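Long-range contacts in DUF4785 domain-containing protein (PDB 4KH9), which is of unknown function but binds calcium and folds into three domains, the second and third of which belong to the E-set clan: residues Y47-R52 with V62-L67; V73-L78 with Y151-L156. One frame throughout, in Å; residues are numbered along the deposited sequence. Where two conformers were deposited one is given.

Contact 1 (Y47-R52 with V62-L67); sequences YGYKER and VIISTL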
loop_
_atom_site.group_PDB
_atom_site.type_symbol
_atom_site.label_atom_id
_atom_site.label_comp_id
_atom_site.label_asym_id
_atom_site.label_seq_id
_atom_site.Cartn_x
_atom_site.Cartn_y
_atom_site.Cartn_z
ATOM N N TYR A 47 -12.987 -0.094 9.661
ATOM C CA TYR A 47 -14.116 0.065 10.567
ATOM C C TYR A 47 -14.182 1.523 11.028
ATOM O O TYR A 47 -14.582 1.817 12.141
ATOM C CB TYR A 47 -13.965 -0.904 11.779
ATOM C CG TYR A 47 -14.050 -2.374 11.405
ATOM C CD1 TYR A 47 -12.969 -3.031 10.817
ATOM C CD2 TYR A 47 -15.187 -3.120 11.693
ATOM C CE1 TYR A 47 -13.053 -4.377 10.449
ATOM C CE2 TYR A 47 -15.285 -4.459 11.327
ATOM C CZ TYR A 47 -14.208 -5.088 10.727
ATOM O OH TYR A 47 -14.311 -6.410 10.385
ATOM N N GLY A 48 -13.716 2.424 10.198
ATOM C CA GLY A 48 -13.724 3.836 10.545
ATOM C C GLY A 48 -13.412 4.672 9.341
ATOM O O GLY A 48 -13.519 4.197 8.196
ATOM N N TYR A 49 -13.069 5.916 9.588
ATOM C CA TYR A 49 -12.720 6.832 8.512
ATOM C C TYR A 49 -11.692 7.851 9.006
ATOM O O TYR A 49 -11.480 8.012 10.218
ATOM C CB TYR A 49 -13.965 7.540 7.922
ATOM C CG TYR A 49 -14.639 8.527 8.867
ATOM C CD1 TYR A 49 -15.626 8.108 9.762
ATOM C CD2 TYR A 49 -14.333 9.889 8.823
ATOM C CE1 TYR A 49 -16.284 9.016 10.594
ATOM C CE2 TYR A 49 -14.953 10.798 9.679
ATOM C CZ TYR A 49 -15.937 10.355 10.556
ATOM O OH TYR A 49 -16.601 11.254 11.354
ATOM N N LYS A 50 -11.069 8.554 8.041
ATOM C CA LYS A 50 -10.088 9.601 8.310
ATOM C C LYS A 50 -10.368 10.739 7.407
ATOM O O LYS A 50 -10.719 10.499 6.251
ATOM C CB LYS A 50 -8.619 9.124 8.114
ATOM C CG LYS A 50 -8.118 8.110 9.124
ATOM C CD LYS A 50 -6.663 7.741 8.870
ATOM C CE LYS A 50 -6.154 6.776 9.912
ATOM N NZ LYS A 50 -4.841 6.196 9.526
ATOM N N GLU A 51 -10.258 11.979 7.908
ATOM C CA GLU A 51 -10.418 13.147 7.050
ATOM C C GLU A 51 -9.581 14.312 7.530
ATOM O O GLU A 51 -9.287 14.436 8.721
ATOM C CB GLU A 51 -11.877 13.601 6.920
ATOM C CG GLU A 51 -12.542 14.092 8.211
ATOM C CD GLU A 51 -13.969 14.562 8.013
ATOM O OE1 GLU A 51 -14.354 14.845 6.855
ATOM O OE2 GLU A 51 -14.691 14.691 9.024
ATOM N N ARG A 52 -9.235 15.187 6.580
ATOM C CA ARG A 52 -8.530 16.427 6.832
ATOM C C ARG A 52 -9.566 17.477 6.993
ATOM O O ARG A 52 -10.495 17.536 6.205
ATOM C CB ARG A 52 -7.559 16.759 5.674
ATOM C CG ARG A 52 -6.471 15.721 5.493
ATOM C CD ARG A 52 -5.362 16.210 4.602
ATOM N NE ARG A 52 -4.141 15.440 4.839
ATOM C CZ ARG A 52 -2.952 15.740 4.329
ATOM N NH1 ARG A 52 -2.808 16.797 3.539
ATOM N NH2 ARG A 52 -1.896 14.987 4.607
ATOM N N VAL A 62 -17.620 20.204 13.156
ATOM C CA VAL A 62 -17.361 19.062 12.280
ATOM C C VAL A 62 -18.161 17.851 12.775
ATOM O O VAL A 62 -18.119 17.531 13.964
ATOM C CB VAL A 62 -15.814 18.797 12.255
ATOM C CG1 VAL A 62 -15.472 17.408 11.737
ATOM C CG2 VAL A 62 -15.110 19.872 11.415
ATOM N N ILE A 63 -18.825 17.140 11.853
ATOM C CA ILE A 63 -19.599 15.963 12.204
ATOM C C ILE A 63 -18.683 14.775 12.427
ATOM O O ILE A 63 -17.906 14.422 11.541
ATOM C CB ILE A 63 -20.677 15.644 11.126
ATOM C CG1 ILE A 63 -21.771 16.752 11.105
ATOM C CG2 ILE A 63 -21.291 14.212 11.330
ATOM C CD1 ILE A 63 -22.563 16.854 9.820
ATOM N N ILE A 64 -18.803 14.151 13.618
ATOM C CA ILE A 64 -18.153 12.897 13.964
ATOM C C ILE A 64 -19.296 11.882 13.981
ATOM O O ILE A 64 -20.162 11.985 14.849
ATOM C CB ILE A 64 -17.338 12.964 15.285
ATOM C CG1 ILE A 64 -16.182 13.990 15.182
ATOM C CG2 ILE A 64 -16.831 11.556 15.683
ATOM C CD1 ILE A 64 -15.425 14.216 16.488
ATOM N N SER A 65 -19.348 10.968 12.993
ATOM C CA SER A 65 -20.445 10.010 12.878
ATOM C C SER A 65 -20.001 8.620 13.327
ATOM O O SER A 65 -18.968 8.116 12.893
ATOM C CB SER A 65 -20.965 9.970 11.438
ATOM O OG SER A 65 -19.948 9.549 10.545
ATOM N N THR A 66 -20.743 8.050 14.270
ATOM C CA THR A 66 -20.456 6.743 14.809
ATOM C C THR A 66 -21.710 5.890 14.686
ATOM O O THR A 66 -22.814 6.418 14.707
ATOM C CB THR A 66 -19.926 6.847 16.271
ATOM O OG1 THR A 66 -20.986 7.246 17.125
ATOM C CG2 THR A 66 -18.713 7.796 16.415
ATOM N N LEU A 67 -21.535 4.573 14.588
ATOM C CA LEU A 67 -22.626 3.611 14.457
ATOM C C LEU A 67 -22.722 2.689 15.685
ATOM O O LEU A 67 -23.710 1.942 15.842
ATOM C CB LEU A 67 -22.431 2.768 13.182
ATOM C CG LEU A 67 -22.403 3.558 11.861
ATOM C CD1 LEU A 67 -22.057 2.647 10.693
ATOM C CD2 LEU A 67 -23.743 4.323 11.635
HETATM O O HOH W 1 -15.372 13.677 11.430
#

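Contact 2 (V73-L78 with Y151-L156); sequences VRITPL and YMISVL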
loop_
_atom_site.group_PDB
_atom_site.type_symbol
_atom_site.label_atom_id
_atom_site.label_comp_id
_atom_site.label_asym_id
_atom_site.label_seq_id
_atom_site.Cartn_x
_atom_site.Cartn_y
_atom_site.Cartn_z
ATOM N N VAL A 73 -11.573 8.404 18.795
ATOM C CA VAL A 73 -11.365 9.617 17.991
ATOM C C VAL A 73 -9.958 10.191 18.249
ATOM O O VAL A 73 -9.535 10.313 19.398
ATOM C CB VAL A 73 -12.473 10.665 18.271
ATOM C CG1 VAL A 73 -12.281 11.942 17.440
ATOM C CG2 VAL A 73 -13.866 10.066 18.014
ATOM N N ARG A 74 -9.254 10.537 17.146
ATOM C CA ARG A 74 -7.923 11.132 17.205
ATOM C C ARG A 74 -7.881 12.415 16.369
ATOM O O ARG A 74 -8.278 12.413 15.207
ATOM C CB ARG A 74 -6.853 10.130 16.736
ATOM C CG ARG A 74 -5.412 10.656 16.858
ATOM C CD ARG A 74 -4.351 9.617 16.589
ATOM N NE ARG A 74 -4.427 9.027 15.249
ATOM C CZ ARG A 74 -4.857 7.792 14.991
ATOM N NH1 ARG A 74 -5.289 7.012 15.974
ATOM N NH2 ARG A 74 -4.872 7.336 13.744
ATOM N N ILE A 75 -7.389 13.501 16.965
ATOM C CA ILE A 75 -7.253 14.795 16.290
ATOM C C ILE A 75 -5.786 15.227 16.394
ATOM O O ILE A 75 -5.296 15.420 17.506
ATOM C CB ILE A 75 -8.213 15.827 16.928
ATOM C CG1 ILE A 75 -9.674 15.328 16.913
ATOM C CG2 ILE A 75 -8.039 17.246 16.312
ATOM C CD1 ILE A 75 -10.368 15.522 18.300
ATOM N N THR A 76 -5.086 15.338 15.254
ATOM C CA THR A 76 -3.669 15.740 15.216
ATOM C C THR A 76 -3.513 16.946 14.287
ATOM O O THR A 76 -4.134 16.977 13.224
ATOM C CB THR A 76 -2.732 14.578 14.794
ATOM O OG1 THR A 76 -3.000 14.218 13.447
ATOM C CG2 THR A 76 -2.884 13.339 15.681
ATOM N N PRO A 77 -2.720 17.957 14.680
ATOM C CA PRO A 77 -2.526 19.113 13.782
ATOM C C PRO A 77 -1.623 18.726 12.603
ATOM O O PRO A 77 -0.741 17.885 12.757
ATOM C CB PRO A 77 -1.904 20.181 14.686
ATOM C CG PRO A 77 -1.355 19.460 15.862
ATOM C CD PRO A 77 -1.889 18.058 15.902
ATOM N N LEU A 78 -1.870 19.320 11.420
ATOM C CA LEU A 78 -1.102 19.036 10.207
ATOM C C LEU A 78 0.062 20.030 10.024
ATOM O O LEU A 78 0.827 19.915 9.066
ATOM C CB LEU A 78 -2.024 19.005 8.982
ATOM C CG LEU A 78 -3.043 17.838 9.007
ATOM C CD1 LEU A 78 -4.024 17.945 7.880
ATOM C CD2 LEU A 78 -2.349 16.488 8.971
ATOM N N TYR A 151 -6.155 19.884 10.465
ATOM C CA TYR A 151 -6.078 18.722 11.346
ATOM C C TYR A 151 -6.510 17.481 10.653
ATOM O O TYR A 151 -7.332 17.549 9.752
ATOM C CB TYR A 151 -7.024 18.926 12.581
ATOM C CG TYR A 151 -6.816 20.256 13.266
ATOM C CD1 TYR A 151 -7.336 21.433 12.720
ATOM C CD2 TYR A 151 -5.986 20.365 14.382
ATOM C CE1 TYR A 151 -7.050 22.681 13.277
ATOM C CE2 TYR A 151 -5.696 21.610 14.948
ATOM C CZ TYR A 151 -6.228 22.764 14.386
ATOM O OH TYR A 151 -5.925 24.005 14.885
HETATM N N MSE A 152 -5.970 16.355 11.094
HETATM C CA MSE A 152 -6.379 15.032 10.656
HETATM C C MSE A 152 -7.289 14.474 11.722
HETATM O O MSE A 152 -6.896 14.408 12.889
HETATM C CB MSE A 152 -5.178 14.099 10.400
HETATM C CG MSE A 152 -5.594 12.699 9.904
HETATM SE SE MSE A 152 -6.387 12.690 8.128
HETATM C CE MSE A 152 -4.745 12.895 7.089
ATOM N N ILE A 153 -8.517 14.146 11.348
ATOM C CA ILE A 153 -9.483 13.529 12.246
ATOM C C ILE A 153 -9.535 12.074 11.875
ATOM O O ILE A 153 -9.783 11.754 10.714
ATOM C CB ILE A 153 -10.899 14.170 12.217
ATOM C CG1 ILE A 153 -10.871 15.704 12.338
ATOM C CG2 ILE A 153 -11.834 13.513 13.284
ATOM C CD1 ILE A 153 -10.301 16.291 13.561
ATOM N N SER A 154 -9.336 11.207 12.840
ATOM C CA SER A 154 -9.425 9.774 12.634
ATOM C C SER A 154 -10.498 9.205 13.567
ATOM O O SER A 154 -10.487 9.477 14.769
ATOM C CB SER A 154 -8.076 9.115 12.869
ATOM O OG SER A 154 -8.175 7.721 12.660
ATOM N N VAL A 155 -11.462 8.498 13.001
ATOM C CA VAL A 155 -12.548 7.897 13.768
ATOM C C VAL A 155 -12.503 6.405 13.574
ATOM O O VAL A 155 -12.706 5.940 12.468
ATOM C CB VAL A 155 -13.949 8.474 13.388
ATOM C CG1 VAL A 155 -15.066 7.805 14.198
ATOM C CG2 VAL A 155 -13.998 10.009 13.555
ATOM N N LEU A 156 -12.253 5.662 14.651
ATOM C CA LEU A 156 -12.313 4.221 14.668
ATOM C C LEU A 156 -13.637 3.839 15.333
ATOM O O LEU A 156 -13.819 4.038 16.539
ATOM C CB LEU A 156 -11.105 3.573 15.350
ATOM C CG LEU A 156 -11.202 2.042 15.561
ATOM C CD1 LEU A 156 -11.154 1.292 14.229
ATOM C CD2 LEU A 156 -10.140 1.554 16.539
HETATM O O HOH W 2 -5.596 11.894 13.719
#

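Contact 1 (Y47-R52 with V62-L67)
Tyr49 reaches over to Ser65 with its hydroxyl, and that group does most of the bonding here. Tyr49 OH accepts a hydrogen bond from the backbone N of Ser65 (3.2 Å, N-H...O 161°). Tyr49 OH also donates to a water 2.7 Å away. The same water gives its own hydrogens to Glu51 OE2 and, at 2.6 Å, to Ile63 O, so two side chains of one strand and a carbonyl of the other share one bridging water. The other carboxylate oxygen, Glu51 OE1, forms a salt bridge with Arg254 on strand 251-264, and the side chains of Tyr49 and Ser65 also touch Arg254.

The strands themselves are not hydrogen-bonded neighbours. Their axes run nearly antiparallel (163°) and approach to 9.4 Å, the spacing of two sheets packed face to face in a β-sandwich. Residues 48-54 are an edge strand of one sheet and 62-65 an edge strand of the other.

Van der Waals contact supplements the polar network. The ring of Tyr49 meets Ser65 at its edge: Ser65 O lies in the ring plane, 3.6 Å from Tyr49 CE1, and Ser65 OG sits close to the same carbon. Glu51 and Val62 meet tip to tip, with Glu51 OE2 lying 3.9 Å from Val62 CG1.

Contact 2 (V73-L78 with Y151-L156)
Ile75 and Ile153 form the tight part of this contact, lying side by side and pointing the same way on the buried face of the sheet. A chi2 of -61° turns CD1 of Ile153 against both branches of Ile75, 3.5 Å from Ile75 CG1 and 3.7 Å from Ile75 CG2. Further along this face, the Tyr151 ring comes obliquely against Pro77, Tyr151 CD2 lying 3.7 Å from Pro77 CA. The valine pair is looser: Val73 CG2 and Val155 CG2 are 4.5 Å apart.

The other face is partly exposed. Thr76 and Met152, a selenomethionine, run alongside each other, with Thr76 OG1 3.7 Å from Met152 CB before the Met152 chain bends away. A water donates to Met152 O and makes only a weak bond to Thr76 OG1. Ser154 CB lies over one face of the Arg74 guanidinium, toward its rim; Arg74 has two conformers, and this holds for the one given.

Between the faces, Arg74 and Ser154 exchange two backbone hydrogen bonds, as do Thr76 and Met152, with Met152 N 2.9 Å from Thr76 O. These alternate with non-hydrogen-bonded pairs, as in any antiparallel pairing. Leu138 of strand 135-140, in the facing sheet, packs on both isoleucines; that buried face against a second sheet, with a mixed, partly exposed face outside, is the arrangement of a β-sandwich layer.

In the fold
Of the four strands concerned, 48-54 comes first, followed by helix 55-60 and strand 62-65; contact 1 closes this short excursion from one sheet to the other. The chain then returns after a short loop to the first sheet as strand 72-77. Contact 2 closes a much longer loop of 72 residues, which includes strands 86-89, 95-97, 123-126 and 135-140. The two closures are in series, neither nested nor crossed. Strand 150-156 joins them, lying between 48-54 and 72-77, with Ile153 N and Val155 N probably hydrogen-bonded to Glu51 O and Tyr49 O. Contact 2 thus ties strands within a sheet, while contact 1 ties that sheet to its partner in the N-terminal domain.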